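Local coordinates for siderophore biosynthesis lipase/esterase, putative (Aspergillus fumigatus, PDB 6GUP), which hydrolyses the ester bonds of the siderophore fusarinine C, releasing fusarinine and iron, and leaves triacetylfusarinine C uncleaved, at residues A[256-270]-A[301-314]. Sequence-based numbering, arbitrary orientation.
Sequences LSDEQLGKTFGMIRE and RWRNATDHNGEAAI
With CG beside the backbone N in both residues (chi1 -73° in F265, -67° in W302), the two rings meet face over face in an offset stack, where helix 295-307 of this alpha/beta-hydrolase fold packs on the chain at 256-270. F265 CZ lies 3.4 Å from W302 CD2; flat faces let the buried phenyl and indole overlap broadly, and L130 of helix 125-134 touches the F265 side chain. The methyl of A305 lets the backbones come close, meeting L261 CB at 3.7 Å, while G266, lacking a side chain, brings its CA to 3.3 Å from A305 O. At one end R301, bent at chi3, donates a hydrogen bond from NH2 to L256 O (2.7 Å), in the carbonyl plane; a weak one, part of a salt bridge, joins NH2 to D258 OD1, and L261 CD1 covers one guanidinium face. At the other end the R269 guanidinium lies flat on the H308 ring, their centres 3.6 Å apart. Its edge grips E270 OE2 through NE and NH2, and NH1 makes a weak hydrogen bond within a salt bridge to E311 OE1; these carboxylates probably fix its rotation. The H308 ring, sandwiched between R269 and A305 O, gives a weak, bent hydrogen bond from NE2 to G266 O (2.7 Å, 128°).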
loop_
_atom_site.group_PDB
_atom_site.type_symbol
_atom_site.label_atom_id
_atom_site.label_comp_id
_atom_site.label_asym_id
_atom_site.label_seq_id
_atom_site.Cartn_x
_atom_site.Cartn_y
_atom_site.Cartn_z
ATOM N N LEU A 256 -14.312 -27.389 10.215
ATOM C CA LEU A 256 -13.085 -28.115 9.877
ATOM C C LEU A 256 -12.876 -29.252 10.868
ATOM O O LEU A 256 -13.145 -29.097 12.060
ATOM C CB LEU A 256 -11.860 -27.193 9.896
ATOM C CG LEU A 256 -11.826 -26.012 8.922
ATOM C CD1 LEU A 256 -10.502 -25.276 9.061
ATOM C CD2 LEU A 256 -12.043 -26.448 7.480
ATOM N N SER A 257 -12.397 -30.389 10.370
ATOM C CA SER A 257 -12.163 -31.568 11.204
ATOM C C SER A 257 -10.922 -31.400 12.076
ATOM O O SER A 257 -10.090 -30.522 11.833
ATOM C CB SER A 257 -12.003 -32.815 10.330
ATOM O OG SER A 257 -10.821 -32.746 9.549
ATOM N N ASP A 258 -10.808 -32.262 13.084
ATOM C CA ASP A 258 -9.619 -32.309 13.945
ATOM C C ASP A 258 -8.358 -32.715 13.176
ATOM O O ASP A 258 -7.256 -32.298 13.540
ATOM C CB ASP A 258 -9.838 -33.257 15.134
ATOM C CG ASP A 258 -10.800 -32.693 16.171
ATOM O OD1 ASP A 258 -10.705 -31.492 16.503
ATOM O OD2 ASP A 258 -11.648 -33.461 16.670
ATOM N N GLU A 259 -8.522 -33.522 12.125
ATOM C CA GLU A 259 -7.417 -33.843 11.214
ATOM C C GLU A 259 -6.890 -32.577 10.532
ATOM O O GLU A 259 -5.680 -32.366 10.466
ATOM C CB GLU A 259 -7.841 -34.863 10.146
ATOM C CG GLU A 259 -6.673 -35.645 9.556
ATOM C CD GLU A 259 -6.847 -35.971 8.082
ATOM O OE1 GLU A 259 -7.910 -36.508 7.707
ATOM O OE2 GLU A 259 -5.912 -35.695 7.300
ATOM N N GLN A 260 -7.807 -31.745 10.040
ATOM C CA GLN A 260 -7.451 -30.490 9.359
ATOM C C GLN A 260 -6.828 -29.450 10.293
ATOM O O GLN A 260 -5.875 -28.768 9.906
ATOM C CB GLN A 260 -8.672 -29.899 8.647
ATOM C CG GLN A 260 -9.060 -30.680 7.396
ATOM C CD GLN A 260 -10.516 -30.522 6.989
ATOM O OE1 GLN A 260 -11.336 -29.967 7.722
ATOM N NE2 GLN A 260 -10.845 -31.019 5.807
ATOM N N LEU A 261 -7.357 -29.333 11.512
ATOM C CA LEU A 261 -6.768 -28.456 12.534
ATOM C C LEU A 261 -5.372 -28.924 12.962
ATOM O O LEU A 261 -4.530 -28.101 13.322
ATOM C CB LEU A 261 -7.681 -28.347 13.762
ATOM C CG LEU A 261 -9.051 -27.694 13.555
ATOM C CD1 LEU A 261 -9.896 -27.837 14.811
ATOM C CD2 LEU A 261 -8.922 -26.230 13.164
ATOM N N GLY A 262 -5.138 -30.236 12.921
ATOM C CA GLY A 262 -3.809 -30.811 13.145
ATOM C C GLY A 262 -2.762 -30.395 12.120
ATOM O O GLY A 262 -1.573 -30.327 12.440
ATOM N N LYS A 263 -3.206 -30.119 10.894
ATOM C CA LYS A 263 -2.327 -29.643 9.817
ATOM C C LYS A 263 -1.936 -28.167 9.933
ATOM O O LYS A 263 -0.976 -27.743 9.288
ATOM C CB LYS A 263 -2.973 -29.877 8.444
ATOM C CG LYS A 263 -3.391 -31.317 8.193
ATOM C CD LYS A 263 -3.349 -31.690 6.722
ATOM C CE LYS A 263 -3.920 -33.082 6.499
ATOM N NZ LYS A 263 -3.377 -33.725 5.272
ATOM N N THR A 264 -2.676 -27.390 10.729
ATOM C CA THR A 264 -2.429 -25.952 10.885
ATOM C C THR A 264 -2.037 -25.609 12.326
ATOM O O THR A 264 -0.854 -25.405 12.607
ATOM C CB THR A 264 -3.650 -25.129 10.428
ATOM O OG1 THR A 264 -4.811 -25.531 11.166
ATOM C CG2 THR A 264 -3.903 -25.344 8.939
ATOM N N PHE A 265 -3.011 -25.568 13.237
ATOM C CA PHE A 265 -2.732 -25.306 14.659
ATOM C C PHE A 265 -1.810 -26.372 15.256
ATOM O O PHE A 265 -0.907 -26.050 16.031
ATOM C CB PHE A 265 -4.026 -25.244 15.477
ATOM C CG PHE A 265 -4.840 -24.005 15.242
ATOM C CD1 PHE A 265 -4.588 -22.842 15.963
ATOM C CD2 PHE A 265 -5.874 -24.004 14.312
ATOM C CE1 PHE A 265 -5.345 -21.699 15.754
ATOM C CE2 PHE A 265 -6.634 -22.862 14.097
ATOM C CZ PHE A 265 -6.369 -21.708 14.819
ATOM N N GLY A 266 -2.043 -27.630 14.883
ATOM C CA GLY A 266 -1.213 -28.754 15.320
ATOM C C GLY A 266 0.231 -28.735 14.847
ATOM O O GLY A 266 1.096 -29.327 15.493
ATOM N N MET A 267 0.498 -28.063 13.726
ATOM C CA MET A 267 1.869 -27.902 13.220
ATOM C C MET A 267 2.664 -26.756 13.868
ATOM O O MET A 267 3.849 -26.601 13.569
ATOM C CB MET A 267 1.860 -27.735 11.692
ATOM C CG MET A 267 1.414 -28.975 10.928
ATOM S SD MET A 267 2.428 -30.445 11.206
ATOM C CE MET A 267 4.013 -29.916 10.560
ATOM N N ILE A 268 2.044 -25.972 14.754
ATOM C CA ILE A 268 2.753 -24.890 15.458
ATOM C C ILE A 268 3.896 -25.458 16.313
ATOM O O ILE A 268 5.009 -24.927 16.293
ATOM C CB ILE A 268 1.802 -24.019 16.320
ATOM C CG1 ILE A 268 0.833 -23.240 15.417
ATOM C CG2 ILE A 268 2.587 -23.030 17.183
ATOM C CD1 ILE A 268 -0.341 -22.613 16.140
ATOM N N ARG A 269 3.619 -26.532 17.050
ATOM C CA ARG A 269 4.647 -27.213 17.850
ATOM C C ARG A 269 5.776 -27.803 16.995
ATOM O O ARG A 269 6.942 -27.749 17.388
ATOM C CB ARG A 269 4.028 -28.327 18.703
ATOM C CG ARG A 269 4.990 -28.930 19.725
ATOM C CD ARG A 269 4.373 -30.074 20.512
ATOM N NE ARG A 269 3.938 -31.180 19.655
ATOM C CZ ARG A 269 3.427 -32.332 20.093
ATOM N NH1 ARG A 269 3.285 -32.574 21.398
ATOM N NH2 ARG A 269 3.060 -33.261 19.213
ATOM N N GLU A 270 5.424 -28.358 15.836
ATOM C CA GLU A 270 6.375 -29.109 15.006
ATOM C C GLU A 270 7.397 -28.222 14.286
ATOM O O GLU A 270 8.569 -28.591 14.196
ATOM C CB GLU A 270 5.638 -29.985 13.980
ATOM C CG GLU A 270 4.584 -30.930 14.555
ATOM C CD GLU A 270 5.110 -31.837 15.657
ATOM O OE1 GLU A 270 6.243 -32.347 15.527
ATOM O OE2 GLU A 270 4.383 -32.043 16.652
ATOM N N ARG A 301 -11.403 -26.353 20.521
ATOM C CA ARG A 301 -10.890 -27.211 19.449
ATOM C C ARG A 301 -9.553 -26.708 18.888
ATOM O O ARG A 301 -8.674 -27.514 18.573
ATOM C CB ARG A 301 -11.928 -27.366 18.332
ATOM C CG ARG A 301 -13.148 -28.166 18.767
ATOM C CD ARG A 301 -14.136 -28.354 17.632
ATOM N NE ARG A 301 -13.599 -29.282 16.635
ATOM C CZ ARG A 301 -13.467 -29.057 15.324
ATOM N NH1 ARG A 301 -13.859 -27.917 14.748
ATOM N NH2 ARG A 301 -12.944 -30.017 14.562
ATOM N N TRP A 302 -9.398 -25.388 18.775
ATOM C CA TRP A 302 -8.105 -24.795 18.404
ATOM C C TRP A 302 -7.062 -25.002 19.504
ATOM O O TRP A 302 -5.908 -25.315 19.207
ATOM C CB TRP A 302 -8.232 -23.299 18.091
ATOM C CG TRP A 302 -9.031 -22.969 16.856
ATOM C CD1 TRP A 302 -9.521 -23.843 15.920
ATOM C CD2 TRP A 302 -9.399 -21.660 16.410
ATOM N NE1 TRP A 302 -10.187 -23.157 14.934
ATOM C CE2 TRP A 302 -10.126 -21.816 15.207
ATOM C CE3 TRP A 302 -9.194 -20.369 16.914
ATOM C CZ2 TRP A 302 -10.649 -20.727 14.501
ATOM C CZ3 TRP A 302 -9.715 -19.286 16.210
ATOM C CH2 TRP A 302 -10.433 -19.474 15.015
ATOM N N ARG A 303 -7.471 -24.828 20.763
ATOM C CA ARG A 303 -6.593 -25.090 21.909
ATOM C C ARG A 303 -6.087 -26.531 21.907
ATOM O O ARG A 303 -4.882 -26.767 22.005
ATOM C CB ARG A 303 -7.303 -24.788 23.240
ATOM C CG ARG A 303 -6.505 -25.217 24.466
ATOM C CD ARG A 303 -7.057 -24.676 25.773
ATOM N NE ARG A 303 -6.189 -25.061 26.888
ATOM C CZ ARG A 303 -6.278 -24.604 28.138
ATOM N NH1 ARG A 303 -7.208 -23.715 28.488
ATOM N NH2 ARG A 303 -5.417 -25.041 29.056
ATOM N N ASN A 304 -7.016 -27.478 21.794
ATOM C CA ASN A 304 -6.685 -28.907 21.809
ATOM C C ASN A 304 -5.843 -29.342 20.604
ATOM O O ASN A 304 -4.987 -30.220 20.734
ATOM C CB ASN A 304 -7.958 -29.760 21.908
ATOM C CG ASN A 304 -8.632 -29.657 23.270
ATOM O OD1 ASN A 304 -7.970 -29.657 24.309
ATOM N ND2 ASN A 304 -9.959 -29.582 23.268
ATOM N N ALA A 305 -6.086 -28.731 19.443
ATOM C CA ALA A 305 -5.236 -28.937 18.265
ATOM C C ALA A 305 -3.836 -28.359 18.483
ATOM O O ALA A 305 -2.839 -29.028 18.209
ATOM C CB ALA A 305 -5.875 -28.324 17.027
ATOM N N THR A 306 -3.776 -27.125 18.991
ATOM C CA THR A 306 -2.508 -26.438 19.287
ATOM C C THR A 306 -1.679 -27.162 20.356
ATOM O O THR A 306 -0.469 -27.331 20.196
ATOM C CB THR A 306 -2.756 -24.983 19.754
ATOM O OG1 THR A 306 -3.561 -24.294 18.791
ATOM C CG2 THR A 306 -1.447 -24.220 19.930
ATOM N N ASP A 307 -2.338 -27.576 21.438
ATOM C CA ASP A 307 -1.675 -28.242 22.572
ATOM C C ASP A 307 -1.559 -29.769 22.440
ATOM O O ASP A 307 -0.991 -30.413 23.326
ATOM C CB ASP A 307 -2.401 -27.897 23.886
ATOM C CG ASP A 307 -2.175 -26.456 24.331
ATOM O OD1 ASP A 307 -1.324 -25.747 23.747
ATOM O OD2 ASP A 307 -2.855 -26.030 25.286
ATOM N N HIS A 308 -2.082 -30.337 21.349
ATOM C CA HIS A 308 -2.065 -31.787 21.108
ATOM C C HIS A 308 -2.710 -32.576 22.261
ATOM O O HIS A 308 -2.165 -33.579 22.732
ATOM C CB HIS A 308 -0.637 -32.270 20.806
ATOM C CG HIS A 308 -0.073 -31.707 19.540
ATOM N ND1 HIS A 308 0.007 -32.438 18.374
ATOM C CD2 HIS A 308 0.423 -30.482 19.251
ATOM C CE1 HIS A 308 0.537 -31.690 17.424
ATOM N NE2 HIS A 308 0.798 -30.498 17.929
ATOM N N ASN A 309 -3.874 -32.091 22.699
ATOM C CA ASN A 309 -4.673 -32.707 23.765
ATOM C C ASN A 309 -3.903 -32.856 25.087
ATOM O O ASN A 309 -3.858 -33.940 25.677
ATOM C CB ASN A 309 -5.243 -34.058 23.302
ATOM C CG ASN A 309 -6.037 -33.946 22.013
ATOM O OD1 ASN A 309 -7.046 -33.246 21.952
ATOM N ND2 ASN A 309 -5.585 -34.644 20.975
ATOM N N GLY A 310 -3.293 -31.758 25.531
ATOM C CA GLY A 310 -2.572 -31.712 26.809
ATOM C C GLY A 310 -1.106 -32.122 26.794
ATOM O O GLY A 310 -0.453 -32.087 27.841
ATOM N N GLU A 311 -0.580 -32.508 25.629
ATOM C CA GLU A 311 0.839 -32.857 25.491
ATOM C C GLU A 311 1.748 -31.628 25.577
ATOM O O GLU A 311 2.875 -31.726 26.066
ATOM C CB GLU A 311 1.095 -33.607 24.179
ATOM C CG GLU A 311 0.463 -34.991 24.132
ATOM C CD GLU A 311 0.586 -35.665 22.776
ATOM O OE1 GLU A 311 1.497 -35.309 21.997
ATOM O OE2 GLU A 311 -0.233 -36.562 22.488
ATOM N N ALA A 312 1.253 -30.484 25.098
ATOM C CA ALA A 312 1.980 -29.212 25.147
ATOM C C ALA A 312 1.149 -28.133 25.838
ATOM O O ALA A 312 -0.026 -28.342 26.148
ATOM C CB ALA A 312 2.350 -28.776 23.738
ATOM N N ALA A 313 1.781 -26.987 26.088
ATOM C CA ALA A 313 1.125 -25.825 26.696
ATOM C C ALA A 313 1.443 -24.561 25.892
ATOM O O ALA A 313 1.855 -23.538 26.445
ATOM C CB ALA A 313 1.562 -25.677 28.147
ATOM N N ILE A 314 1.234 -24.647 24.580
ATOM C CA ILE A 314 1.511 -23.544 23.657
ATOM C C ILE A 314 0.379 -22.517 23.689
ATOM O O ILE A 314 0.631 -21.316 23.737
ATOM C CB ILE A 314 1.737 -24.064 22.216
ATOM C CG1 ILE A 314 2.993 -24.943 22.178
ATOM C CG2 ILE A 314 1.872 -22.906 21.224
ATOM C CD1 ILE A 314 3.117 -25.808 20.946
HETATM O O HOH W 1 -9.247 -30.128 18.339
HETATM O O HOH W 2 0.872 -27.306 17.697
#